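Side-chain contact in Lin2634 protein (Listeria innocua, PDB 3MZO), which probably hydrolyses phosphate esters, perhaps deoxyribonucleoside 5'-monophosphates, as a calcium-binding member of the HD-domain phosphohydrolase family: residues H29-A32 / E33-K37. Numbering follows the deposited sequence.
With CA (calcium ion), chain K.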
ATOM      1  N   HIS B  29      -2.047  -2.980 -12.283  1.00 26.75           N
ATOM      2  CA  HIS B  29      -2.770  -2.056 -13.183  1.00 25.74           C
ATOM      3  C   HIS B  29      -4.227  -2.162 -12.835  1.00 21.99           C
ATOM      4  O   HIS B  29      -4.740  -3.271 -12.756  1.00 24.11           O
ATOM      5  CB  HIS B  29      -2.565  -2.474 -14.646  1.00 26.32           C
ATOM      6  CG  HIS B  29      -1.124  -2.601 -15.037  1.00 22.10           C
ATOM      7  ND1 HIS B  29      -0.319  -1.509 -15.275  1.00 25.51           N
ATOM      8  CD2 HIS B  29      -0.333  -3.694 -15.178  1.00 25.59           C
ATOM      9  CE1 HIS B  29       0.903  -1.927 -15.581  1.00 30.88           C
ATOM     10  NE2 HIS B  29       0.921  -3.250 -15.523  1.00 27.08           N
ATOM     11  N   SER B  30      -4.890  -1.033 -12.568  1.00 22.37           N
ATOM     12  CA  SER B  30      -6.328  -1.067 -12.282  1.00 20.24           C
ATOM     13  C   SER B  30      -7.125  -1.295 -13.552  1.00 20.41           C
ATOM     14  O   SER B  30      -6.624  -1.114 -14.665  1.00 20.21           O
ATOM     15  CB  SER B  30      -6.807   0.205 -11.601  1.00 21.42           C
ATOM     16  OG  SER B  30      -6.773   1.322 -12.487  1.00 19.89           O
ATOM     17  N   VAL B  31      -8.375  -1.686 -13.398  1.00 20.06           N
ATOM     18  CA  VAL B  31      -9.230  -1.840 -14.578  1.00 22.07           C
ATOM     19  C   VAL B  31      -9.393  -0.482 -15.268  1.00 21.93           C
ATOM     20  O   VAL B  31      -9.428  -0.439 -16.467  1.00 21.54           O
ATOM     21  CB  VAL B  31     -10.608  -2.439 -14.247  1.00 20.80           C
ATOM     22  CG1 VAL B  31     -11.503  -2.473 -15.492  1.00 23.40           C
ATOM     23  CG2 VAL B  31     -10.466  -3.841 -13.700  1.00 25.04           C
ATOM     24  N   ALA B  32      -9.471   0.618 -14.496  1.00 22.10           N
ATOM     25  CA  ALA B  32      -9.558   1.961 -15.063  1.00 21.76           C
ATOM     26  C   ALA B  32      -8.346   2.231 -15.931  1.00 22.46           C
ATOM     27  O   ALA B  32      -8.472   2.728 -17.060  1.00 22.77           O
ATOM     28  CB  ALA B  32      -9.675   3.046 -13.967  1.00 19.58           C
ATOM     29  N   GLU B  33      -7.169   1.896 -15.423  1.00 20.98           N
ATOM     30  CA  GLU B  33      -5.927   2.120 -16.168  1.00 19.29           C
ATOM     31  C   GLU B  33      -5.861   1.316 -17.451  1.00 23.08           C
ATOM     32  O   GLU B  33      -5.473   1.824 -18.526  1.00 20.12           O
ATOM     33  CB  GLU B  33      -4.711   1.864 -15.276  1.00 22.42           C
ATOM     34  CG  GLU B  33      -4.495   3.007 -14.310  1.00 18.16           C
ATOM     35  CD  GLU B  33      -3.661   2.716 -13.087  1.00 26.23           C
ATOM     36  OE1 GLU B  33      -3.442   1.529 -12.755  1.00 22.53           O
ATOM     37  OE2 GLU B  33      -3.223   3.704 -12.464  1.00 27.05           O
ATOM     38  N   HIS B  34      -6.281   0.063 -17.339  1.00 22.20           N
ATOM     39  CA  HIS B  34      -6.358  -0.796 -18.486  1.00 21.91           C
ATOM     40  C   HIS B  34      -7.296  -0.227 -19.553  1.00 21.13           C
ATOM     41  O   HIS B  34      -6.967  -0.252 -20.715  1.00 20.34           O
ATOM     42  CB  HIS B  34      -6.768  -2.195 -18.034  1.00 22.02           C
ATOM     43  CG  HIS B  34      -7.186  -3.097 -19.136  1.00 22.50           C
ATOM     44  ND1 HIS B  34      -6.282  -3.664 -20.014  1.00 25.82           N
ATOM     45  CD2 HIS B  34      -8.408  -3.558 -19.492  1.00 22.03           C
ATOM     46  CE1 HIS B  34      -6.942  -4.434 -20.870  1.00 28.50           C
ATOM     47  NE2 HIS B  34      -8.226  -4.395 -20.566  1.00 26.30           N
ATOM     48  N   SER B  35      -8.455   0.282 -19.141  1.00 22.23           N
ATOM     49  CA  SER B  35      -9.426   0.821 -20.083  1.00 22.40           C
ATOM     50  C   SER B  35      -8.869   2.044 -20.819  1.00 22.72           C
ATOM     51  O   SER B  35      -9.027   2.179 -22.032  1.00 21.36           O
ATOM     52  CB  SER B  35     -10.743   1.128 -19.373  1.00 23.01           C
ATOM     53  OG  SER B  35     -11.224  -0.021 -18.728  1.00 23.07           O
ATOM     54  N   TYR B  36      -8.194   2.911 -20.076  1.00 21.66           N
ATOM     55  CA  TYR B  36      -7.475   4.044 -20.642  1.00 21.01           C
ATOM     56  C   TYR B  36      -6.476   3.623 -21.708  1.00 21.08           C
ATOM     57  O   TYR B  36      -6.467   4.177 -22.829  1.00 20.99           O
ATOM     58  CB  TYR B  36      -6.804   4.889 -19.542  1.00 18.81           C
ATOM     59  CG  TYR B  36      -5.806   5.857 -20.122  1.00 20.84           C
ATOM     60  CD1 TYR B  36      -6.233   6.970 -20.855  1.00 26.46           C
ATOM     61  CD2 TYR B  36      -4.442   5.634 -20.007  1.00 21.53           C
ATOM     62  CE1 TYR B  36      -5.309   7.865 -21.448  1.00 20.36           C
ATOM     63  CE2 TYR B  36      -3.508   6.513 -20.598  1.00 25.59           C
ATOM     64  CZ  TYR B  36      -3.952   7.634 -21.315  1.00 29.60           C
ATOM     65  OH  TYR B  36      -3.044   8.516 -21.901  1.00 33.47           O
ATOM     66  N   LYS B  37      -5.673   2.617 -21.409  1.00 21.81           N
ATOM     67  CA  LYS B  37      -4.656   2.175 -22.342  1.00 22.88           C
ATOM     68  C   LYS B  37      -5.257   1.470 -23.573  1.00 22.30           C
ATOM     69  O   LYS B  37      -4.863   1.759 -24.713  1.00 20.40           O
ATOM     70  CB  LYS B  37      -3.608   1.296 -21.605  1.00 22.40           C
ATOM     71  CG  LYS B  37      -2.781   2.063 -20.551  1.00 23.74           C
ATOM     72  CD  LYS B  37      -1.682   1.157 -19.840  1.00 25.51           C
ATOM     73  CE  LYS B  37      -2.276   0.035 -19.057  1.00 24.76           C
ATOM     74  NZ  LYS B  37      -1.232  -0.721 -18.238  1.00 25.15           N
TER
HETATM   75 CA    CA K 302     -10.011  -6.418 -21.148  1.00 66.66          CA
HETATM   76  O   HOH W   1     -12.210  -7.831 -21.481  1.00 46.06           O
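Ser30 and Glu33 hold each other at the start of helix 31-51 through two reciprocal bonds. Ser30 OG lies between its own backbone N and carbonyl carbon (chi1 69°), a rotation that brings it 3.0 Å from Glu33 N, whose hydrogen it accepts as N-cap. In return the side chain of Glu33 reaches back to Ser30 so that OE1 takes the hydrogen of Ser30 N at 2.9 Å. This second bond is nearly straight (174°) and meets the carboxylate oxygen on its anti side, somewhat out of the carboxylate plane. The other oxygen, Glu33 OE2, is bonded to Ser30 OG of the second subunit, and the reverse pairing also exists, so the two helix starts are joined across the interface. In the same first turn, Val31 O accepts two hydrogens from Ser35 on opposite faces of its carbonyl plane: the backbone N supplies one, and OG, 2.9 Å away, the other from above the plane. The chain of Lys37 brings NZ obliquely to the His29 ring, 3.2 Å from ND1, the two side chains crossing at about a right angle. Glu15 of the second subunit receives both, forming a salt bridge with Lys37 and a hydrogen bond with His29 ND1. His34, with CG anti to the backbone N (chi1 167°), sets NE2 on the calcium at 2.8 Å. Its ND1 is hydrogen-bonded to Asp141, a second-shell carboxylate that, together with the calcium bond at NE2, helps to fix the ring's rotation and would probably make NE2 a stronger donor to the metal. The capping box thus opens the helix that carries the first histidine of the HD-domain metal site, where the calcium is shared with His68, Asp69, Asp138 and a water.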